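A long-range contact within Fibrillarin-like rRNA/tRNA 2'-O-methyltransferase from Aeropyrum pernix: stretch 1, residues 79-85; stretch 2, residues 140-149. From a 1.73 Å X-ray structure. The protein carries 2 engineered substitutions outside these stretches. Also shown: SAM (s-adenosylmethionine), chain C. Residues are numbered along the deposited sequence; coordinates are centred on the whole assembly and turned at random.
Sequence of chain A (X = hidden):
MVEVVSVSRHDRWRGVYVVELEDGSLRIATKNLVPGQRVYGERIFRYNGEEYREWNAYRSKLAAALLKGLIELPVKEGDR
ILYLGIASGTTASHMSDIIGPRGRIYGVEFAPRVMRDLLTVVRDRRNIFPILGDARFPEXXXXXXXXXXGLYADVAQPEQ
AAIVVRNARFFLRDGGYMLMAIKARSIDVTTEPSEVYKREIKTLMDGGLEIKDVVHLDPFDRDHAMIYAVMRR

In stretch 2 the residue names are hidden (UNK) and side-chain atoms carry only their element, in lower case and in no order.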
ATOM      1  N   ASP A  79      -7.248  -0.626 -10.947  1.00 12.16           N
ATOM      2  CA  ASP A  79      -7.442   0.526 -10.106  1.00 11.15           C
ATOM      3  C   ASP A  79      -6.440   1.653 -10.477  1.00 11.32           C
ATOM      4  O   ASP A  79      -5.296   1.394 -10.813  1.00 12.14           O
ATOM      5  CB  ASP A  79      -7.167   0.192  -8.634  1.00 10.79           C
ATOM      6  CG  ASP A  79      -8.357  -0.403  -7.921  1.00 12.90           C
ATOM      7  OD1 ASP A  79      -9.416  -0.529  -8.537  1.00 13.06           O
ATOM      8  OD2 ASP A  79      -8.202  -0.762  -6.713  1.00 10.04           O
ATOM      9  N   ARG A  80      -6.915   2.871 -10.304  1.00  9.54           N
ATOM     10  CA  ARG A  80      -6.082   4.046 -10.273  1.00 10.94           C
ATOM     11  C   ARG A  80      -5.985   4.418  -8.782  1.00 10.88           C
ATOM     12  O   ARG A  80      -7.043   4.520  -8.091  1.00 10.30           O
ATOM     13  CB  ARG A  80      -6.832   5.163 -10.995  1.00 13.50           C
ATOM     14  CG  ARG A  80      -7.210   4.829 -12.450  1.00 20.53           C
ATOM     15  CD  ARG A  80      -6.042   4.522 -13.283  1.00 31.60           C
ATOM     16  NE  ARG A  80      -6.394   3.858 -14.551  1.00 41.33           N
ATOM     17  CZ  ARG A  80      -6.447   4.459 -15.749  1.00 43.32           C
ATOM     18  NH1 ARG A  80      -6.176   5.767 -15.887  1.00 42.50           N
ATOM     19  NH2 ARG A  80      -6.771   3.738 -16.826  1.00 45.51           N
ATOM     20  N   ILE A  81      -4.753   4.614  -8.292  1.00  6.73           N
ATOM     21  CA  ILE A  81      -4.475   4.767  -6.860  1.00  7.46           C
ATOM     22  C   ILE A  81      -3.627   6.009  -6.640  1.00  6.16           C
ATOM     23  O   ILE A  81      -2.593   6.217  -7.322  1.00  9.03           O
ATOM     24  CB  ILE A  81      -3.681   3.530  -6.328  1.00  8.14           C
ATOM     25  CG1 ILE A  81      -4.558   2.260  -6.378  1.00 12.74           C
ATOM     26  CG2 ILE A  81      -3.256   3.728  -4.874  1.00 10.38           C
ATOM     27  CD1 ILE A  81      -3.741   1.008  -6.169  1.00 15.54           C
ATOM     28  N   LEU A  82      -4.043   6.842  -5.689  1.00  7.61           N
ATOM     29  CA  LEU A  82      -3.197   7.944  -5.312  1.00  8.94           C
ATOM     30  C   LEU A  82      -2.421   7.465  -4.072  1.00  9.45           C
ATOM     31  O   LEU A  82      -2.998   7.159  -3.031  1.00  9.93           O
ATOM     32  CB  LEU A  82      -4.027   9.176  -4.941  1.00  9.71           C
ATOM     33  CG  LEU A  82      -3.257  10.365  -4.305  1.00  9.58           C
ATOM     34  CD1 LEU A  82      -2.128  10.797  -5.257  1.00 13.83           C
ATOM     35  CD2 LEU A  82      -4.279  11.548  -4.098  1.00  8.57           C
ATOM     36  N   TYR A  83      -1.106   7.460  -4.196  1.00  9.82           N
ATOM     37  CA  TYR A  83      -0.238   6.938  -3.124  1.00 10.65           C
ATOM     38  C   TYR A  83       0.606   8.078  -2.537  1.00 10.91           C
ATOM     39  O   TYR A  83       1.499   8.609  -3.238  1.00 12.30           O
ATOM     40  CB  TYR A  83       0.659   5.856  -3.715  1.00  8.82           C
ATOM     41  CG  TYR A  83       1.392   4.990  -2.689  1.00  7.81           C
ATOM     42  CD1 TYR A  83       1.507   3.640  -2.889  1.00 13.25           C
ATOM     43  CD2 TYR A  83       2.024   5.550  -1.567  1.00 10.55           C
ATOM     44  CE1 TYR A  83       2.265   2.866  -2.021  1.00 11.05           C
ATOM     45  CE2 TYR A  83       2.750   4.757  -0.626  1.00 12.44           C
ATOM     46  CZ  TYR A  83       2.877   3.428  -0.899  1.00 13.03           C
ATOM     47  OH  TYR A  83       3.599   2.622  -0.051  1.00 11.93           O
ATOM     48  N   LEU A  84       0.282   8.446  -1.293  1.00  9.56           N
ATOM     49  CA  LEU A  84       0.941   9.564  -0.621  1.00  9.82           C
ATOM     50  C   LEU A  84       2.103   8.984   0.159  1.00  9.66           C
ATOM     51  O   LEU A  84       1.890   8.172   1.088  1.00 10.54           O
ATOM     52  CB  LEU A  84      -0.004  10.369   0.273  1.00  9.07           C
ATOM     53  CG  LEU A  84      -1.245  10.996  -0.423  1.00 14.06           C
ATOM     54  CD1 LEU A  84      -2.051  11.805   0.576  1.00 11.88           C
ATOM     55  CD2 LEU A  84      -0.913  11.781  -1.672  1.00 11.05           C
ATOM     56  N   GLY A  85       3.328   9.351  -0.239  1.00 10.85           N
ATOM     57  CA  GLY A  85       4.500   8.864   0.512  1.00 11.27           C
ATOM     58  C   GLY A  85       5.069   7.578  -0.071  1.00 10.70           C
ATOM     59  O   GLY A  85       5.413   6.649   0.696  1.00 13.03           O
ATOM     60  N   UNK A 140      -1.149  21.765  -6.237  1.00 15.61           N
ATOM     61  CA  UNK A 140       0.016  21.922  -7.109  1.00 16.69           C
ATOM     62  C   UNK A 140       0.187  20.703  -8.008  1.00 18.17           C
ATOM     63  O   UNK A 140       0.985  20.782  -8.951  1.00 18.24           O
ATOM     64  n   UNK A 140       3.956  25.038  -5.777  1.00 33.78           N
ATOM     65  c   UNK A 140       3.870  23.798  -4.890  1.00 31.52           C
ATOM     66  c   UNK A 140       2.497  23.335  -4.356  1.00 28.61           C
ATOM     67  c   UNK A 140       1.319  22.076  -6.305  1.00 16.98           C
ATOM     68  c   UNK A 140       1.345  23.270  -5.396  1.00 20.22           C
ATOM     69  N   UNK A 141      -0.500  19.583  -7.713  1.00 16.03           N
ATOM     70  CA  UNK A 141      -0.446  18.435  -8.626  1.00 16.67           C
ATOM     71  C   UNK A 141      -1.816  17.966  -9.137  1.00 16.81           C
ATOM     72  O   UNK A 141      -1.927  16.917  -9.786  1.00 17.00           O
ATOM     73  c   UNK A 141      -0.474  15.764  -4.226  1.00 12.69           C
ATOM     74  c   UNK A 141       0.090  16.798  -6.719  1.00 12.70           C
ATOM     75  c   UNK A 141       0.590  16.609  -4.351  1.00 11.42           C
ATOM     76  c   UNK A 141      -0.984  15.889  -6.546  1.00 10.42           C
ATOM     77  o   UNK A 141      -0.723  15.328  -2.963  1.00 14.34           O
ATOM     78  c   UNK A 141       0.453  17.292  -8.079  1.00 16.20           C
ATOM     79  c   UNK A 141       0.909  17.077  -5.610  1.00 14.52           C
ATOM     80  c   UNK A 141      -1.319  15.456  -5.312  1.00  8.01           C
ATOM     81  N   UNK A 142      -2.842  18.791  -8.922  1.00 18.47           N
ATOM     82  CA  UNK A 142      -4.188  18.531  -9.433  1.00 20.34           C
ATOM     83  C   UNK A 142      -4.199  18.261 -10.944  1.00 19.37           C
ATOM     84  O   UNK A 142      -5.020  17.470 -11.457  1.00 20.45           O
ATOM     85  c   UNK A 142      -5.116  19.703  -9.111  1.00 21.67           C
ATOM     86  c   UNK A 142      -6.592  19.378  -9.252  1.00 28.72           C
ATOM     87  n   UNK A 142      -6.693  21.757  -9.617  1.00 37.25           N
ATOM     88  c   UNK A 142      -7.425  20.640  -9.012  1.00 32.15           C
ATOM     89  n   UNK A 142      -6.173  23.958  -9.978  1.00 39.19           N
ATOM     90  c   UNK A 142      -6.937  23.038  -9.386  1.00 39.56           C
ATOM     91  n   UNK A 142      -7.912  23.386  -8.536  1.00 39.54           N
ATOM     92  N   UNK A 143      -3.256  18.841 -11.672  1.00 17.06           N
ATOM     93  CA  UNK A 143      -3.266  18.676 -13.115  1.00 17.26           C
ATOM     94  C   UNK A 143      -2.638  17.342 -13.556  1.00 18.34           C
ATOM     95  O   UNK A 143      -2.674  16.960 -14.727  1.00 17.80           O
ATOM     96  c   UNK A 143       0.067  19.787 -14.199  1.00 16.98           C
ATOM     97  n   UNK A 143       1.163  19.986 -13.381  1.00 19.74           N
ATOM     98  c   UNK A 143      -1.041  19.885 -13.416  1.00 15.77           C
ATOM     99  n   UNK A 143      -0.587  20.136 -12.140  1.00 19.91           N
ATOM    100  c   UNK A 143       0.737  20.180 -12.141  1.00 22.98           C
ATOM    101  c   UNK A 143      -2.486  19.836 -13.770  1.00 18.41           C
ATOM    102  N   UNK A 144      -2.047  16.646 -12.610  1.00 17.21           N
ATOM    103  CA  UNK A 144      -1.306  15.417 -12.930  1.00 18.90           C
ATOM    104  C   UNK A 144      -2.038  14.144 -12.443  1.00 19.66           C
ATOM    105  O   UNK A 144      -1.644  13.010 -12.759  1.00 21.81           O
ATOM    106  c   UNK A 144       1.419  16.397 -14.308  1.00 19.61           C
ATOM    107  c   UNK A 144       2.228  16.651 -11.967  1.00 18.12           C
ATOM    108  c   UNK A 144       0.108  15.501 -12.348  1.00 18.73           C
ATOM    109  c   UNK A 144       1.017  16.636 -12.847  1.00 20.21           C
ATOM    110  N   UNK A 145      -3.104  14.341 -11.688  1.00 17.98           N
ATOM    111  CA  UNK A 145      -3.784  13.224 -11.020  1.00 19.09           C
ATOM    112  C   UNK A 145      -5.246  13.257 -11.327  1.00 19.46           C
ATOM    113  O   UNK A 145      -5.946  14.212 -10.958  1.00 19.75           O
ATOM    114  c   UNK A 145      -2.154  13.110  -9.104  1.00 19.24           C
ATOM    115  c   UNK A 145      -3.617  13.226  -9.481  1.00 17.35           C
ATOM    116  c   UNK A 145      -4.396  12.031  -8.842  1.00 19.52           C
ATOM    117  N   UNK A 146      -5.719  12.207 -11.993  1.00 21.75           N
ATOM    118  CA  UNK A 146      -7.134  12.019 -12.281  1.00 21.95           C
ATOM    119  C   UNK A 146      -7.876  11.486 -11.052  1.00 21.67           C
ATOM    120  O   UNK A 146      -7.263  11.292  -9.986  1.00 23.51           O
ATOM    121  c   UNK A 146      -6.906   8.592 -14.317  1.00 39.54           C
ATOM    122  o   UNK A 146      -5.998   7.762 -14.468  1.00 42.90           O
ATOM    123  c   UNK A 146      -7.283  10.981 -13.443  1.00 24.52           C
ATOM    124  c   UNK A 146      -6.855   9.500 -13.095  1.00 28.91           C
ATOM    125  o   UNK A 146      -7.832   8.735 -15.165  1.00 45.84           O
ATOM    126  N   UNK A 147      -9.185  11.272 -11.186  1.00 19.19           N
ATOM    127  CA  UNK A 147      -9.999  10.563 -10.202  1.00 16.78           C
ATOM    128  C   UNK A 147      -9.359   9.217  -9.852  1.00 16.73           C
ATOM    129  O   UNK A 147      -8.940   8.428 -10.738  1.00 18.70           O
ATOM    130  N   UNK A 148      -9.314   8.905  -8.568  1.00 12.37           N
ATOM    131  CA  UNK A 148      -8.739   7.629  -8.189  1.00 10.99           C
ATOM    132  C   UNK A 148      -9.726   6.719  -7.490  1.00  9.72           C
ATOM    133  O   UNK A 148     -10.614   7.193  -6.799  1.00 11.76           O
ATOM    134  c   UNK A 148      -7.507   7.845  -7.289  1.00  9.63           C
ATOM    135  c   UNK A 148      -7.841   8.705  -6.068  1.00  9.84           C
ATOM    136  c   UNK A 148      -6.370   8.508  -8.165  1.00 12.36           C
ATOM    137  N   UNK A 149      -9.508   5.428  -7.647  1.00  8.60           N
ATOM    138  CA  UNK A 149     -10.329   4.421  -6.986  1.00 10.43           C
ATOM    139  C   UNK A 149      -9.974   4.274  -5.522  1.00 10.28           C
ATOM    140  O   UNK A 149     -10.823   3.840  -4.708  1.00  9.91           O
ATOM    141  o   UNK A 149     -11.843   3.250  -9.274  1.00 15.45           O
ATOM    142  o   UNK A 149      -9.825   3.189 -10.033  1.00 11.71           O
ATOM    143  c   UNK A 149     -10.144   3.114  -7.668  1.00 12.70           C
ATOM    144  c   UNK A 149     -10.638   3.169  -9.115  1.00 13.23           C
TER
HETATM  145  N   SAM C 301       4.929   3.770   1.721  1.00 16.17           N
HETATM  146  CA  SAM C 301       6.355   3.335   1.654  1.00 17.62           C
HETATM  147  C   SAM C 301       6.350   1.807   1.560  1.00 19.62           C
HETATM  148  O   SAM C 301       5.454   1.134   2.111  1.00 19.51           O
HETATM  149  OXT SAM C 301       7.238   1.239   0.932  1.00 20.72           O
HETATM  150  CB  SAM C 301       7.180   3.767   2.915  1.00 18.32           C
HETATM  151  CG  SAM C 301       6.939   5.258   3.075  1.00 19.69           C
HETATM  152  SD  SAM C 301       8.151   6.160   4.081  1.00 20.99           S
HETATM  153  CE  SAM C 301       7.416   5.581   5.631  1.00 14.88           C
HETATM  154  C5' SAM C 301       7.461   7.855   4.040  1.00 18.92           C
HETATM  155  C4' SAM C 301       7.881   8.660   2.807  1.00 20.71           C
HETATM  156  O4' SAM C 301       7.076   9.819   2.604  1.00 17.66           O
HETATM  157  C3' SAM C 301       9.308   9.191   2.790  1.00 17.22           C
HETATM  158  O3' SAM C 301       9.896   8.641   1.606  1.00 15.55           O
HETATM  159  C2' SAM C 301       9.214  10.723   2.854  1.00 16.98           C
HETATM  160  O2' SAM C 301      10.210  11.357   2.083  1.00 18.39           O
HETATM  161  C1' SAM C 301       7.840  10.986   2.251  1.00 16.99           C
HETATM  162  N9  SAM C 301       7.122  12.146   2.815  1.00 18.41           N
HETATM  163  C8  SAM C 301       7.073  12.641   4.123  1.00 19.72           C
HETATM  164  N7  SAM C 301       6.251  13.760   4.133  1.00 21.36           N
HETATM  165  C5  SAM C 301       5.801  13.978   2.889  1.00 17.49           C
HETATM  166  C6  SAM C 301       4.944  14.932   2.365  1.00 21.48           C
HETATM  167  N6  SAM C 301       4.367  15.959   3.100  1.00 18.03           N
HETATM  168  N1  SAM C 301       4.719  14.746   1.008  1.00 18.35           N
HETATM  169  C2  SAM C 301       5.226  13.789   0.148  1.00 21.58           C
HETATM  170  N3  SAM C 301       6.073  12.846   0.703  1.00 17.70           N
HETATM  171  C4  SAM C 301       6.351  12.984   2.027  1.00 18.73           C

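Position 140 carries four carbons in a row ending in a nitrogen, and the chain runs out into the open without reaching stretch 1. That is lysine, Lys140. Position 141 has one carbon leading to a six-carbon ring that bears an oxygen. The ring is buried, and its oxygen lies 3.8 Å from CD2 of Leu84. This is tyrosine, Tyr141, its OH also hydrogen-bonded elsewhere in the structure.

At position 142 three carbons lead to a nitrogen and then a carbon holding two more nitrogens, the guanidinium of Arg142; it is exposed and touches nothing on stretch 1. Position 143 has one carbon and a five-membered ring of three carbons and two nitrogens, hence His143, also out of reach. Position 144 shows four carbons forked at the second: Leu144, exposed, its backbone N hydrogen-bonded to O of Tyr141 at 2.8 Å, which draws this segment into a turn.

Position 145 has three carbons, one carrying the other two, and points toward stretch 1, where a methyl lies 4.4 Å from CD1 of Leu82. The fork directly at CB makes it valine, Val145. Position 146 has three carbons, the third carrying two oxygens, one of them 2.5 Å from NH1 of Arg80. A carboxylate at that length is glutamate, Glu146, and the pair is a salt bridge with a very short hydrogen bond, OE2 lying at the edge of the guanidinium, near its plane.

Position 147 has no side-chain atoms: Gly147, though an added CB would meet nothing of stretch 1. Position 148 again has three carbons forked at CB, one methyl 4.0 Å from CB of Leu82, so Val148; its CB also sits 3.5 Å from O of Arg80. Position 149 has two carbons, the second bearing two oxygens, one of which accepts a hydrogen bond from N of Arg80 at 2.9 Å and nearly straight. This short acid is Asp149, the acceptor being OD2.

The rule is one of layers. Asp149 clasps the backbone of Arg80 twice, its OD2 taking the N and its own N giving to O of Arg80 at 2.7 Å, while Glu146 holds the far end of the same arginine. Val145 and Val148 then pack on Leu82, and Tyr141 meets Leu84 further along the strand. One cost is accepted: OD1 of Asp79 stands 4.0 Å from OD2 of Asp149, two like charges close together. Tyr83 OH and Gly85 O bind N of SAM, the methyl donor.

Stretch 2, residues 140-149: KYRHLVEGVD
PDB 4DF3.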